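Local coordinates for tumor necrosis factor receptor superfamily member 11B (Mus musculus, PDB 4E4D), which acts as a secreted decoy receptor that captures the cytokine RANKL and so restrains osteoclast formation and activation, at residues 89-101 with 110-122. Numbering follows the deposited sequence.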
loop_
_atom_site.group_PDB
_atom_site.type_symbol
_atom_site.label_atom_id
_atom_site.label_comp_id
_atom_site.label_asym_id
_atom_site.label_seq_id
_atom_site.Cartn_x
_atom_site.Cartn_y
_atom_site.Cartn_z
ATOM N N GLY B 89 -12.719 -26.833 -16.185
ATOM C CA GLY B 89 -13.683 -26.552 -15.140
ATOM C C GLY B 89 -13.308 -25.349 -14.296
ATOM O O GLY B 89 -13.944 -25.079 -13.278
ATOM N N ARG B 90 -12.276 -24.622 -14.716
ATOM C CA ARG B 90 -11.817 -23.450 -13.978
ATOM C C ARG B 90 -11.589 -22.261 -14.905
ATOM O O ARG B 90 -11.509 -22.414 -16.123
ATOM C CB ARG B 90 -10.526 -23.768 -13.224
ATOM C CG ARG B 90 -10.676 -24.849 -12.173
ATOM C CD ARG B 90 -9.362 -25.130 -11.467
ATOM N NE ARG B 90 -9.519 -26.130 -10.416
ATOM C CZ ARG B 90 -9.936 -25.868 -9.179
ATOM N NH1 ARG B 90 -10.244 -24.629 -8.818
ATOM N NH2 ARG B 90 -10.049 -26.852 -8.299
ATOM N N TYR B 91 -11.489 -21.075 -14.313
ATOM C CA TYR B 91 -11.213 -19.858 -15.065
ATOM C C TYR B 91 -10.354 -18.929 -14.218
ATOM O O TYR B 91 -10.386 -18.992 -12.988
ATOM C CB TYR B 91 -12.516 -19.158 -15.448
ATOM C CG TYR B 91 -13.195 -18.471 -14.287
ATOM C CD1 TYR B 91 -13.860 -19.203 -13.315
ATOM C CD2 TYR B 91 -13.170 -17.089 -14.163
ATOM C CE1 TYR B 91 -14.480 -18.579 -12.251
ATOM C CE2 TYR B 91 -13.788 -16.457 -13.104
ATOM C CZ TYR B 91 -14.440 -17.206 -12.151
ATOM O OH TYR B 91 -15.058 -16.581 -11.094
ATOM N N LEU B 92 -9.588 -18.063 -14.873
ATOM C CA LEU B 92 -8.680 -17.170 -14.166
ATOM C C LEU B 92 -9.415 -15.964 -13.586
ATOM O O LEU B 92 -9.946 -15.131 -14.322
ATOM C CB LEU B 92 -7.559 -16.703 -15.096
ATOM C CG LEU B 92 -6.475 -15.843 -14.439
ATOM C CD1 LEU B 92 -5.784 -16.607 -13.318
ATOM C CD2 LEU B 92 -5.464 -15.373 -15.473
ATOM N N GLU B 93 -9.442 -15.887 -12.260
ATOM C CA GLU B 93 -10.043 -14.760 -11.557
ATOM C C GLU B 93 -8.986 -14.084 -10.689
ATOM O O GLU B 93 -8.610 -14.601 -9.637
ATOM C CB GLU B 93 -11.214 -15.235 -10.692
ATOM C CG GLU B 93 -11.908 -14.130 -9.911
ATOM C CD GLU B 93 -12.564 -13.097 -10.806
ATOM O OE1 GLU B 93 -12.989 -12.043 -10.288
ATOM O OE2 GLU B 93 -12.661 -13.338 -12.027
ATOM N N ILE B 94 -8.510 -12.928 -11.141
ATOM C CA ILE B 94 -7.444 -12.196 -10.457
ATOM C C ILE B 94 -6.155 -13.024 -10.378
ATOM O O ILE B 94 -5.338 -12.984 -11.298
ATOM C CB ILE B 94 -7.876 -11.718 -9.048
ATOM C CG1 ILE B 94 -8.928 -10.613 -9.154
ATOM C CG2 ILE B 94 -6.691 -11.171 -8.270
ATOM C CD1 ILE B 94 -10.316 -11.101 -9.477
ATOM N N GLU B 95 -5.978 -13.778 -9.294
ATOM C CA GLU B 95 -4.730 -14.504 -9.061
ATOM C C GLU B 95 -4.880 -16.022 -9.123
ATOM O O GLU B 95 -3.881 -16.740 -9.191
ATOM C CB GLU B 95 -4.145 -14.136 -7.695
ATOM C CG GLU B 95 -3.405 -12.810 -7.656
ATOM C CD GLU B 95 -2.184 -12.796 -8.551
ATOM O OE1 GLU B 95 -1.430 -13.792 -8.552
ATOM O OE2 GLU B 95 -1.978 -11.788 -9.259
ATOM N N PHE B 96 -6.113 -16.514 -9.091
ATOM C CA PHE B 96 -6.334 -17.950 -8.960
ATOM C C PHE B 96 -7.324 -18.505 -9.975
ATOM O O PHE B 96 -8.211 -17.800 -10.454
ATOM C CB PHE B 96 -6.811 -18.274 -7.543
ATOM C CG PHE B 96 -5.835 -17.874 -6.474
ATOM C CD1 PHE B 96 -4.623 -18.530 -6.350
ATOM C CD2 PHE B 96 -6.129 -16.846 -5.594
ATOM C CE1 PHE B 96 -3.720 -18.167 -5.372
ATOM C CE2 PHE B 96 -5.229 -16.479 -4.612
ATOM C CZ PHE B 96 -4.023 -17.142 -4.502
ATOM N N CYS B 97 -7.156 -19.785 -10.292
ATOM C CA CYS B 97 -8.080 -20.490 -11.167
ATOM C C CYS B 97 -9.234 -21.047 -10.343
ATOM O O CYS B 97 -9.152 -22.151 -9.806
ATOM C CB CYS B 97 -7.361 -21.626 -11.895
ATOM S SG CYS B 97 -6.022 -21.075 -12.976
ATOM N N LEU B 98 -10.304 -20.267 -10.234
ATOM C CA LEU B 98 -11.473 -20.675 -9.467
ATOM C C LEU B 98 -12.385 -21.566 -10.302
ATOM O O LEU B 98 -12.381 -21.495 -11.531
ATOM C CB LEU B 98 -12.252 -19.447 -8.995
ATOM C CG LEU B 98 -11.451 -18.413 -8.202
ATOM C CD1 LEU B 98 -12.357 -17.290 -7.726
ATOM C CD2 LEU B 98 -10.739 -19.066 -7.029
ATOM N N LYS B 99 -13.165 -22.403 -9.627
ATOM C CA LYS B 99 -14.128 -23.262 -10.302
ATOM C C LYS B 99 -15.269 -22.421 -10.855
ATOM O O LYS B 99 -15.567 -21.346 -10.332
ATOM C CB LYS B 99 -14.690 -24.300 -9.331
ATOM C CG LYS B 99 -13.651 -25.207 -8.697
ATOM C CD LYS B 99 -14.312 -26.179 -7.731
ATOM C CE LYS B 99 -13.297 -27.049 -7.011
ATOM N NZ LYS B 99 -13.960 -27.988 -6.059
ATOM N N HIS B 100 -15.910 -22.911 -11.911
ATOM C CA HIS B 100 -17.044 -22.210 -12.497
ATOM C C HIS B 100 -18.231 -22.212 -11.538
ATOM O O HIS B 100 -18.448 -23.177 -10.804
ATOM C CB HIS B 100 -17.447 -22.852 -13.824
ATOM C CG HIS B 100 -16.400 -22.747 -14.888
ATOM N ND1 HIS B 100 -15.701 -23.839 -15.355
ATOM C CD2 HIS B 100 -15.930 -21.678 -15.575
ATOM C CE1 HIS B 100 -14.848 -23.448 -16.286
ATOM N NE2 HIS B 100 -14.966 -22.142 -16.437
ATOM N N ARG B 101 -18.995 -21.124 -11.549
ATOM C CA ARG B 101 -20.147 -20.975 -10.667
ATOM C C ARG B 101 -21.072 -22.181 -10.773
ATOM O O ARG B 101 -21.169 -22.809 -11.829
ATOM C CB ARG B 101 -20.917 -19.700 -11.016
ATOM C CG ARG B 101 -22.091 -19.409 -10.094
ATOM C CD ARG B 101 -22.865 -18.172 -10.532
ATOM N NE ARG B 101 -22.033 -16.968 -10.541
ATOM C CZ ARG B 101 -21.367 -16.509 -11.597
ATOM N NH1 ARG B 101 -21.414 -17.141 -12.764
ATOM N NH2 ARG B 101 -20.644 -15.403 -11.489
ATOM N N VAL B 110 -26.656 -21.521 -18.669
ATOM C CA VAL B 110 -27.048 -21.258 -20.049
ATOM C C VAL B 110 -25.821 -21.107 -20.947
ATOM O O VAL B 110 -25.858 -21.458 -22.126
ATOM C CB VAL B 110 -27.925 -19.992 -20.161
ATOM C CG1 VAL B 110 -27.132 -18.747 -19.789
ATOM C CG2 VAL B 110 -28.497 -19.863 -21.566
ATOM N N GLN B 111 -24.736 -20.584 -20.385
ATOM C CA GLN B 111 -23.494 -20.415 -21.131
ATOM C C GLN B 111 -22.346 -21.124 -20.420
ATOM O O GLN B 111 -22.165 -20.975 -19.212
ATOM C CB GLN B 111 -23.168 -18.930 -21.295
ATOM C CG GLN B 111 -21.978 -18.655 -22.198
ATOM C CD GLN B 111 -21.651 -17.178 -22.297
ATOM O OE1 GLN B 111 -22.247 -16.351 -21.608
ATOM N NE2 GLN B 111 -20.699 -16.839 -23.160
ATOM N N ALA B 112 -21.571 -21.891 -21.180
ATOM C CA ALA B 112 -20.450 -22.641 -20.624
ATOM C C ALA B 112 -19.388 -21.703 -20.063
ATOM O O ALA B 112 -19.473 -20.485 -20.222
ATOM C CB ALA B 112 -19.847 -23.548 -21.685
ATOM N N GLY B 113 -18.385 -22.281 -19.410
ATOM C CA GLY B 113 -17.336 -21.504 -18.777
ATOM C C GLY B 113 -15.997 -21.635 -19.476
ATOM O O GLY B 113 -15.350 -22.681 -19.414
ATOM N N THR B 114 -15.585 -20.565 -20.146
ATOM C CA THR B 114 -14.288 -20.521 -20.811
ATOM C C THR B 114 -13.191 -20.394 -19.759
ATOM O O THR B 114 -13.429 -19.860 -18.677
ATOM C CB THR B 114 -14.210 -19.320 -21.776
ATOM O OG1 THR B 114 -15.366 -19.311 -22.624
ATOM C CG2 THR B 114 -12.958 -19.386 -22.638
ATOM N N PRO B 115 -11.984 -20.894 -20.063
ATOM C CA PRO B 115 -10.867 -20.722 -19.126
ATOM C C PRO B 115 -10.532 -19.258 -18.825
ATOM O O PRO B 115 -9.659 -18.998 -17.995
ATOM C CB PRO B 115 -9.702 -21.399 -19.852
ATOM C CG PRO B 115 -10.348 -22.427 -20.709
ATOM C CD PRO B 115 -11.648 -21.827 -21.154
ATOM N N GLU B 116 -11.212 -18.323 -19.483
ATOM C CA GLU B 116 -11.013 -16.901 -19.224
ATOM C C GLU B 116 -12.295 -16.220 -18.743
ATOM O O GLU B 116 -12.289 -15.027 -18.439
ATOM C CB GLU B 116 -10.502 -16.195 -20.483
ATOM C CG GLU B 116 -9.054 -16.505 -20.837
ATOM C CD GLU B 116 -8.845 -17.943 -21.278
ATOM O OE1 GLU B 116 -9.822 -18.584 -21.723
ATOM O OE2 GLU B 116 -7.700 -18.434 -21.179
ATOM N N ARG B 117 -13.389 -16.972 -18.674
ATOM C CA ARG B 117 -14.670 -16.409 -18.256
ATOM C C ARG B 117 -15.490 -17.409 -17.446
ATOM O O ARG B 117 -15.439 -18.614 -17.689
ATOM C CB ARG B 117 -15.470 -15.945 -19.474
ATOM C CG ARG B 117 -14.739 -14.932 -20.339
ATOM C CD ARG B 117 -15.663 -14.300 -21.366
ATOM N NE ARG B 117 -14.947 -13.394 -22.261
ATOM C CZ ARG B 117 -14.595 -12.148 -21.952
ATOM N NH1 ARG B 117 -14.883 -11.640 -20.760
ATOM N NH2 ARG B 117 -13.946 -11.407 -22.839
ATOM N N ASN B 118 -16.249 -16.893 -16.486
ATOM C CA ASN B 118 -17.061 -17.731 -15.615
ATOM C C ASN B 118 -18.381 -18.110 -16.283
ATOM O O ASN B 118 -18.803 -17.468 -17.246
ATOM C CB ASN B 118 -17.325 -17.004 -14.295
ATOM C CG ASN B 118 -17.771 -17.941 -13.190
ATOM O OD1 ASN B 118 -17.800 -19.159 -13.365
ATOM N ND2 ASN B 118 -18.110 -17.375 -12.037
ATOM N N THR B 119 -19.026 -19.155 -15.775
ATOM C CA THR B 119 -20.288 -19.619 -16.340
ATOM C C THR B 119 -21.427 -18.656 -16.026
ATOM O O THR B 119 -21.505 -18.109 -14.926
ATOM C CB THR B 119 -20.667 -21.017 -15.813
ATOM O OG1 THR B 119 -20.599 -21.027 -14.380
ATOM C CG2 THR B 119 -19.727 -22.072 -16.371
ATOM N N VAL B 120 -22.307 -18.456 -17.002
ATOM C CA VAL B 120 -23.463 -17.584 -16.829
ATOM C C VAL B 120 -24.711 -18.415 -16.556
ATOM O O VAL B 120 -25.069 -19.291 -17.344
ATOM C CB VAL B 120 -23.705 -16.721 -18.081
ATOM C CG1 VAL B 120 -24.896 -15.796 -17.868
ATOM C CG2 VAL B 120 -22.457 -15.922 -18.425
ATOM N N CYS B 121 -25.368 -18.138 -15.434
ATOM C CA CYS B 121 -26.589 -18.845 -15.067
ATOM C C CYS B 121 -27.810 -17.979 -15.342
ATOM O O CYS B 121 -27.689 -16.780 -15.595
ATOM C CB CYS B 121 -26.554 -19.241 -13.590
ATOM S SG CYS B 121 -25.245 -20.416 -13.162
ATOM N N LYS B 122 -28.986 -18.594 -15.294
ATOM C CA LYS B 122 -30.234 -17.884 -15.539
ATOM C C LYS B 122 -31.420 -18.762 -15.159
ATOM O O LYS B 122 -31.371 -19.982 -15.305
ATOM C CB LYS B 122 -30.334 -17.478 -17.011
ATOM C CG LYS B 122 -31.621 -16.753 -17.366
ATOM C CD LYS B 122 -31.674 -16.403 -18.845
ATOM C CE LYS B 122 -32.962 -15.681 -19.204
ATOM N NZ LYS B 122 -34.169 -16.526 -18.985
#
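Arg101 and Asn118 are joined by a well-aimed bond: the backbone N of Arg101 donates to Asn118 OD1 over 2.9 Å, in the plane of the amide, on a lone pair and nearly straight at 163°. The same oxygen also accepts from the backbone N of Thr119, which approaches from above that plane; two backbone donors thus grip OD1, which probably fixes the rotation of the amide. Farther along, Leu92 N reaches Pro115 O at 3.3 Å, and Thr119 OG1 makes a weak bond to Arg101 O.

Fixed in this way, the amide becomes a platform for an aromatic ring. Asn118 CG swings anti to its own backbone N (chi1 -162°), laying the side chain across one face of Tyr91; CB sits 3.8 Å from the ring centroid in a CH-pi contact, and the ring and amide planes lie only 14° apart. Replacing Tyr91 by an alanine would probably leave that face of the Asn118 side chain without its stacking partner and open a gap between the hairpin 90-99 and the loop 113-118.

Beside this stack, the His100 ring lies over Gly113, its CD2 3.5 Å from Gly113 CA, where a CB on Gly113 would probably run into the ring. Thr119 CG2 packs against His100 CB at 3.5 Å. The guanidinium of Arg101 turns one face to Asn118 ND2, while Arg101 CD approaches Cys121 SG, whose disulfide partner is Cys103.

Pro115, in the type I turn from Thr114 to Arg117, fits against the backbone of Tyr91, and Pro115 CA makes a CA-H...O contact with Arg90 O at 3.5 Å. The whole illustrates how a TNF-receptor cysteine-rich repeat, here the third, is built: short hairpins and turns, tied by disulfides such as Cys86-Cys97, closed by side-chain-to-backbone bonds and a tyrosine stacked on asparagine.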